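Putative cytoplasmic protein (Salmonella typhimurium, PDB 2GK3) is of unknown function but forms a hexamer and belongs to the class I glutamine amidotransferase-like family. Local coordinates at the interface of chains A and B and the interface of chains A and C. Residues are numbered along the deposited sequence; one frame, centred on the assembly and turned at random. Chains: chain A/B/C, putative cytoplasmic protein.

Contact 1: the interface of chains A and B. Residues chain A 19-21, 61, 128; chain B 26-28.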
loop_
_atom_site.group_PDB
_atom_site.type_symbol
_atom_site.label_atom_id
_atom_site.label_comp_id
_atom_site.label_asym_id
_atom_site.label_seq_id
_atom_site.Cartn_x
_atom_site.Cartn_y
_atom_site.Cartn_z
ATOM N N SER A 19 7.918 12.658 -14.364
ATOM C CA SER A 19 6.828 11.678 -14.503
ATOM C C SER A 19 6.622 10.846 -13.222
ATOM O O SER A 19 7.573 10.595 -12.466
ATOM C CB SER A 19 7.110 10.745 -15.673
ATOM O OG SER A 19 8.171 9.875 -15.332
ATOM N N TRP A 20 5.387 10.403 -12.991
ATOM C CA TRP A 20 5.068 9.624 -11.793
ATOM C C TRP A 20 3.799 8.799 -11.942
ATOM O O TRP A 20 2.897 9.139 -12.714
ATOM C CB TRP A 20 4.932 10.524 -10.554
ATOM C CG TRP A 20 3.928 11.629 -10.729
ATOM C CD1 TRP A 20 2.583 11.545 -10.552
ATOM C CD2 TRP A 20 4.195 12.975 -11.153
ATOM N NE1 TRP A 20 1.991 12.759 -10.827
ATOM C CE2 TRP A 20 2.961 13.653 -11.195
ATOM C CE3 TRP A 20 5.362 13.676 -11.487
ATOM C CZ2 TRP A 20 2.857 15.006 -11.552
ATOM C CZ3 TRP A 20 5.256 15.017 -11.841
ATOM C CH2 TRP A 20 4.012 15.664 -11.872
ATOM N N HIS A 21 3.732 7.715 -11.181
ATOM C CA HIS A 21 2.493 6.989 -11.023
ATOM C C HIS A 21 1.994 7.048 -9.552
ATOM O O HIS A 21 2.729 6.698 -8.646
ATOM C CB HIS A 21 2.673 5.551 -11.536
ATOM C CG HIS A 21 1.530 4.642 -11.202
ATOM N ND1 HIS A 21 0.508 4.365 -12.088
ATOM C CD2 HIS A 21 1.233 3.972 -10.061
ATOM C CE1 HIS A 21 -0.355 3.550 -11.511
ATOM N NE2 HIS A 21 0.058 3.300 -10.280
ATOM N N ALA A 61 10.598 8.654 -16.015
ATOM C CA ALA A 61 11.466 7.945 -15.086
ATOM C C ALA A 61 11.419 6.424 -15.276
ATOM O O ALA A 61 12.461 5.741 -15.186
ATOM C CB ALA A 61 11.136 8.328 -13.663
ATOM N N LEU A 128 12.525 14.632 -5.504
ATOM C CA LEU A 128 13.488 13.581 -5.884
ATOM C C LEU A 128 14.677 14.070 -6.683
ATOM O O LEU A 128 15.247 13.325 -7.465
ATOM C CB LEU A 128 12.784 12.405 -6.571
ATOM C CG LEU A 128 12.445 11.481 -5.394
ATOM C CD1 LEU A 128 10.947 11.331 -5.194
ATOM C CD2 LEU A 128 13.201 10.159 -5.449
ATOM N N HIS B 26 3.320 8.258 -4.484
ATOM C CA HIS B 26 3.800 8.839 -5.740
ATOM C C HIS B 26 5.086 8.126 -6.121
ATOM O O HIS B 26 6.113 8.315 -5.459
ATOM C CB HIS B 26 4.099 10.329 -5.584
ATOM C CG HIS B 26 3.049 11.109 -4.864
ATOM N ND1 HIS B 26 2.278 12.069 -5.490
ATOM C CD2 HIS B 26 2.671 11.108 -3.561
ATOM C CE1 HIS B 26 1.471 12.624 -4.605
ATOM N NE2 HIS B 26 1.688 12.057 -3.426
ATOM N N SER B 27 5.030 7.288 -7.157
ATOM C CA SER B 27 6.182 6.491 -7.573
ATOM C C SER B 27 6.887 7.168 -8.738
ATOM O O SER B 27 6.279 7.450 -9.778
ATOM C CB SER B 27 5.783 5.057 -7.929
ATOM O OG SER B 27 5.553 4.244 -6.782
ATOM N N LYS B 28 8.173 7.454 -8.537
ATOM C CA LYS B 28 8.995 8.099 -9.552
ATOM C C LYS B 28 10.196 7.224 -9.810
ATOM O O LYS B 28 11.216 7.306 -9.096
ATOM C CB LYS B 28 9.430 9.487 -9.106
ATOM C CG LYS B 28 8.273 10.374 -8.722
ATOM C CD LYS B 28 8.783 11.652 -8.111
ATOM C CE LYS B 28 7.794 12.789 -8.262
ATOM N NZ LYS B 28 8.265 13.922 -7.382
HETATM O O HOH W 1 2.679 4.305 -6.775
#
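A:Trp20 and B:Lys28 lie side by side and point the same way, the aliphatic stem of the lysine running beside the indole. Evidence for this comes from two points along the stem: B:Lys28 CG is 3.8 Å from A:Trp20 CB, and further out CE is 4.1 Å from the indole carbon CE3 of A:Trp20. The tryptophan reaches this course with its CG between the backbone N and the carbonyl carbon (chi1 55°), while the lysine is extended beyond CG. A:Leu128 crosses the same stem obliquely, its CD1 3.6 Å from B:Lys28 CD, so the lysine has leucine and tryptophan contacts on its methylene chain.

Alongside this, strands 19-28 of the two subunits pair in antiparallel fashion through A:His21 and B:Ser27. The amide N of A:His21 donates to the carbonyl O of B:Ser27 at 2.9 Å, with 160° at the hydrogen. In return B:Ser27 N donates to A:His21 O at 2.8 Å, with 168° at the hydrogen. Because the interface is two-fold symmetric, the exchanged pair repeats this ladder, joining the subunits through paired strand edges. Within chain A, A:Ser19 OG accepts from A:Ala61 N, linking the strand start to helix 61-66. Water 1 lies in the plane of the A:His21 ring, at its edge, and joins A:His21 O (3.0 Å) to the hydroxyl OG of B:Ser27 (2.9 Å).

Contact 2: the interface of chains A and C. Residues chain A 92-93, 97-98; chain C 127, 158, 160, 230.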
loop_
_atom_site.group_PDB
_atom_site.type_symbol
_atom_site.label_atom_id
_atom_site.label_comp_id
_atom_site.label_asym_id
_atom_site.label_seq_id
_atom_site.Cartn_x
_atom_site.Cartn_y
_atom_site.Cartn_z
ATOM N N LEU A 92 20.692 3.879 -10.845
ATOM C CA LEU A 92 21.619 2.854 -10.402
ATOM C C LEU A 92 20.986 1.483 -10.340
ATOM O O LEU A 92 21.700 0.479 -10.321
ATOM C CB LEU A 92 22.164 3.220 -9.026
ATOM C CG LEU A 92 23.049 4.459 -8.966
ATOM C CD1 LEU A 92 23.078 5.028 -7.554
ATOM C CD2 LEU A 92 24.454 4.103 -9.454
ATOM N N LEU A 93 19.655 1.443 -10.297
ATOM C CA LEU A 93 18.892 0.206 -10.047
ATOM C C LEU A 93 17.822 -0.020 -11.119
ATOM O O LEU A 93 16.632 -0.173 -10.818
ATOM C CB LEU A 93 18.252 0.218 -8.638
ATOM C CG LEU A 93 19.168 0.476 -7.434
ATOM C CD1 LEU A 93 18.341 0.739 -6.189
ATOM C CD2 LEU A 93 20.183 -0.666 -7.203
ATOM N N THR A 97 19.235 -4.803 -13.437
ATOM C CA THR A 97 20.099 -4.861 -12.267
ATOM C C THR A 97 19.333 -5.407 -11.071
ATOM O O THR A 97 19.709 -6.439 -10.497
ATOM C CB THR A 97 20.669 -3.457 -11.940
ATOM O OG1 THR A 97 21.567 -3.082 -12.979
ATOM C CG2 THR A 97 21.417 -3.424 -10.597
ATOM N N PHE A 98 18.252 -4.713 -10.707
ATOM C CA PHE A 98 17.554 -5.014 -9.462
ATOM C C PHE A 98 16.739 -6.309 -9.506
ATOM O O PHE A 98 16.666 -7.021 -8.506
ATOM C CB PHE A 98 16.703 -3.835 -8.974
ATOM C CG PHE A 98 16.337 -3.940 -7.532
ATOM C CD1 PHE A 98 17.275 -3.658 -6.542
ATOM C CD2 PHE A 98 15.071 -4.363 -7.150
ATOM C CE1 PHE A 98 16.946 -3.773 -5.183
ATOM C CE2 PHE A 98 14.729 -4.483 -5.776
ATOM C CZ PHE A 98 15.665 -4.195 -4.805
ATOM N N TYR C 127 20.256 -4.241 2.372
ATOM C CA TYR C 127 19.441 -3.033 2.506
ATOM C C TYR C 127 18.934 -2.870 3.938
ATOM O O TYR C 127 18.695 -1.744 4.392
ATOM C CB TYR C 127 18.285 -3.055 1.511
ATOM C CG TYR C 127 18.656 -2.667 0.082
ATOM C CD1 TYR C 127 19.995 -2.733 -0.378
ATOM C CD2 TYR C 127 17.671 -2.234 -0.817
ATOM C CE1 TYR C 127 20.325 -2.360 -1.685
ATOM C CE2 TYR C 127 17.993 -1.861 -2.112
ATOM C CZ TYR C 127 19.322 -1.936 -2.547
ATOM O OH TYR C 127 19.636 -1.560 -3.848
ATOM N N ARG C 158 24.648 2.546 1.447
ATOM C CA ARG C 158 24.819 1.742 0.260
ATOM C C ARG C 158 25.813 2.375 -0.705
ATOM O O ARG C 158 25.802 3.592 -0.941
ATOM C CB ARG C 158 23.506 1.538 -0.483
ATOM C CG ARG C 158 22.374 0.895 0.297
ATOM C CD ARG C 158 21.124 1.062 -0.530
ATOM N NE ARG C 158 20.707 2.455 -0.595
ATOM C CZ ARG C 158 20.295 3.077 -1.700
ATOM N NH1 ARG C 158 20.258 2.442 -2.868
ATOM N NH2 ARG C 158 19.923 4.352 -1.634
ATOM N N GLU C 160 26.281 1.468 -4.552
ATOM C CA GLU C 160 25.667 0.664 -5.595
ATOM C C GLU C 160 26.637 0.492 -6.775
ATOM O O GLU C 160 27.127 1.465 -7.350
ATOM C CB GLU C 160 24.317 1.277 -6.034
ATOM C CG GLU C 160 23.238 1.335 -4.917
ATOM C CD GLU C 160 22.572 -0.027 -4.612
ATOM O OE1 GLU C 160 22.954 -1.056 -5.238
ATOM O OE2 GLU C 160 21.655 -0.065 -3.753
ATOM N N HIS C 230 20.688 -8.871 -4.765
ATOM C CA HIS C 230 21.428 -8.693 -6.025
ATOM C C HIS C 230 22.894 -8.274 -5.837
ATOM O O HIS C 230 23.679 -8.309 -6.777
ATOM C CB HIS C 230 20.675 -7.731 -6.957
ATOM C CG HIS C 230 20.958 -6.291 -6.685
ATOM N ND1 HIS C 230 20.447 -5.628 -5.590
ATOM C CD2 HIS C 230 21.710 -5.387 -7.361
ATOM C CE1 HIS C 230 20.872 -4.376 -5.602
ATOM N NE2 HIS C 230 21.639 -4.203 -6.667
#
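A:Leu93 drives its two methyls toward the phenol oxygen of C:Tyr127, the side chains coming from opposite directions, in the tight part of this patch. Chain A brings helix 88-92, A:Leu93 and helix 95-98 against strand 158-161 and the loop residues C:Tyr127 and C:His230, in a hexamer interface that is not an exact two-fold. A:Leu93 CD1 and CD2 each lie 3.5 Å from C:Tyr127 OH. C:Glu160 crosses the leucine at about a right angle, its OE1 3.4 Å from A:Leu93 CD2. Its OE2 is fixed within chain C: C:Tyr127 OH donates to it at 2.5 Å on the syn side, 27° out of the carboxylate plane, and C:Arg158 NH1 bonds to its anti lone pair in a salt bridge of 3.0 Å. Two donors would hold the carboxylate's rotation.

The rings of A:Phe98 and C:His230 meet edge-to-face, planes at 60°. The phenylalanine swings away from its own amide N (chi1 -162°), which carries CD1 over the imidazole face, 3.8 Å from C:His230 CE1. A:Thr97 CG2 approaches from the same side at a slant, 3.8 Å from C:His230 CD2.

Packing is looser at the margins. C:Arg158 loses little surface to chain A, and the nearest approach of A:Leu92 to C:Glu160 is between their CB atoms, at 4.2 Å.

Contact 3: the interface of chains A and B. Residues chain A 85, 127-128, 133, 136; chain B 28, 31, 33.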
loop_
_atom_site.group_PDB
_atom_site.type_symbol
_atom_site.label_atom_id
_atom_site.label_comp_id
_atom_site.label_asym_id
_atom_site.label_seq_id
_atom_site.Cartn_x
_atom_site.Cartn_y
_atom_site.Cartn_z
ATOM N N ASP A 85 13.308 15.663 -10.957
ATOM C CA ASP A 85 12.443 14.822 -10.129
ATOM C C ASP A 85 12.569 13.311 -10.361
ATOM O O ASP A 85 11.561 12.567 -10.407
ATOM C CB ASP A 85 10.995 15.276 -10.265
ATOM C CG ASP A 85 10.446 15.837 -8.970
ATOM O OD1 ASP A 85 11.055 15.577 -7.896
ATOM O OD2 ASP A 85 9.399 16.519 -9.025
ATOM N N TYR A 127 11.284 17.069 -5.115
ATOM C CA TYR A 127 11.311 16.109 -4.003
ATOM C C TYR A 127 12.265 14.935 -4.234
ATOM O O TYR A 127 12.757 14.331 -3.279
ATOM C CB TYR A 127 9.904 15.603 -3.707
ATOM C CG TYR A 127 9.098 16.528 -2.830
ATOM C CD1 TYR A 127 9.455 17.877 -2.673
ATOM C CD2 TYR A 127 7.947 16.070 -2.183
ATOM C CE1 TYR A 127 8.693 18.740 -1.877
ATOM C CE2 TYR A 127 7.188 16.916 -1.393
ATOM C CZ TYR A 127 7.563 18.253 -1.247
ATOM O OH TYR A 127 6.805 19.081 -0.451
ATOM N N LEU A 128 12.525 14.632 -5.504
ATOM C CA LEU A 128 13.488 13.581 -5.884
ATOM C C LEU A 128 14.677 14.070 -6.683
ATOM O O LEU A 128 15.247 13.325 -7.465
ATOM C CB LEU A 128 12.784 12.405 -6.571
ATOM C CG LEU A 128 12.445 11.481 -5.394
ATOM C CD1 LEU A 128 10.947 11.331 -5.194
ATOM C CD2 LEU A 128 13.201 10.159 -5.449
ATOM N N ILE A 133 13.131 14.779 -0.454
ATOM C CA ILE A 133 12.290 14.393 0.683
ATOM C C ILE A 133 12.819 13.108 1.307
ATOM O O ILE A 133 13.101 12.131 0.598
ATOM C CB ILE A 133 10.759 14.278 0.337
ATOM C CG1 ILE A 133 9.949 13.988 1.605
ATOM C CG2 ILE A 133 10.481 13.214 -0.717
ATOM C CD1 ILE A 133 8.551 14.530 1.571
ATOM N N LYS A 136 15.709 10.922 -0.084
ATOM C CA LYS A 136 15.540 9.733 -0.928
ATOM C C LYS A 136 16.293 9.794 -2.267
ATOM O O LYS A 136 16.700 8.753 -2.789
ATOM C CB LYS A 136 14.055 9.483 -1.203
ATOM C CG LYS A 136 13.254 8.931 -0.036
ATOM C CD LYS A 136 11.765 8.914 -0.380
ATOM C CE LYS A 136 10.968 8.297 0.762
ATOM N NZ LYS A 136 10.838 6.823 0.584
ATOM N N LYS B 28 8.173 7.454 -8.537
ATOM C CA LYS B 28 8.995 8.099 -9.552
ATOM C C LYS B 28 10.196 7.224 -9.810
ATOM O O LYS B 28 11.216 7.306 -9.096
ATOM C CB LYS B 28 9.430 9.487 -9.106
ATOM C CG LYS B 28 8.273 10.374 -8.722
ATOM C CD LYS B 28 8.783 11.652 -8.111
ATOM C CE LYS B 28 7.794 12.789 -8.262
ATOM N NZ LYS B 28 8.265 13.922 -7.382
ATOM N N ASP B 31 11.799 4.939 -6.905
ATOM C CA ASP B 31 11.465 5.465 -5.587
ATOM C C ASP B 31 10.004 5.907 -5.410
ATOM O O ASP B 31 9.280 6.155 -6.380
ATOM C CB ASP B 31 12.328 6.705 -5.290
ATOM C CG ASP B 31 13.806 6.435 -5.370
ATOM O OD1 ASP B 31 14.315 5.669 -4.543
ATOM O OD2 ASP B 31 14.465 7.006 -6.270
ATOM N N PHE B 33 7.490 8.541 -2.546
ATOM C CA PHE B 33 7.127 9.243 -1.326
ATOM C C PHE B 33 5.594 9.291 -1.235
ATOM O O PHE B 33 4.889 9.157 -2.257
ATOM C CB PHE B 33 7.709 10.664 -1.333
ATOM C CG PHE B 33 7.048 11.592 -2.316
ATOM C CD1 PHE B 33 6.022 12.453 -1.905
ATOM C CD2 PHE B 33 7.441 11.612 -3.652
ATOM C CE1 PHE B 33 5.402 13.311 -2.794
ATOM C CE2 PHE B 33 6.820 12.481 -4.562
ATOM C CZ PHE B 33 5.800 13.333 -4.127
HETATM O O HOH W 2 16.958 7.909 -5.596
#
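OD1 of A:Asp85 is approached from both subunits: it accepts from the backbone N of A:Leu128 at 3.0 Å, nearly along its C-O axis, and has the ammonium NZ of B:Lys28 3.3 Å away. In this glutamine amidotransferase-like fold, the surface around A:Asp85 and A:Tyr127 receives strands 19-28 and 31-40 of the partner subunit. B:Lys28 NZ is equally far from OD2 of A:Asp85 and sits over the face of the carboxylate, so this salt bridge is an electrostatic attraction and not a lone-pair bond. The bond from A:Leu128 N, 162° at the hydrogen, positions that carboxylate from its own chain.

B:Phe33 supplies the apolar half. A chi1 of 71° folds its ring back over its own backbone and toward chain A. A:Tyr127 crosses it at about a right angle, edge-to-face with planes at 68°; CD2 of the tyrosine stands over one face of B:Phe33, toward the rim and 3.8 Å above the plane. B:Lys28 CE lies at the ring's edge, in plane. A:Ile133 comes in at the base, its CG2 methyl 3.8 Å from B:Phe33 CB.

A:Leu128 divides its branches: CD1 goes to the phenyl carbon CD2 of B:Phe33, while CD2 packs on B:Asp31 CB at 3.6 Å. The carboxylate of B:Asp31 continues into a water bridge, OD2 being 2.7 Å from water 2, which also meets the carbonyl O of A:Lys136 at 2.9 Å.

Contacts 1 and 3 belong to one A-B interface: their C-alpha centres are about 7 Å apart, and both use A:Leu128 and B:Lys28; the lysine that follows the paired B:Ser27 in strand 19-28 carries side-chain contacts of both. Contact 2 joins chain A to chain C, with its C-alpha centre about 18 Å from that of contact 1 and 17 Å from that of contact 3. A:Tyr127 serves contact 3 and its copy C:Tyr127 serves contact 2; every subunit can therefore use it at both. A two-fold strand-mediated interface combined with a second, not exactly two-fold one is consistent with the hexamer.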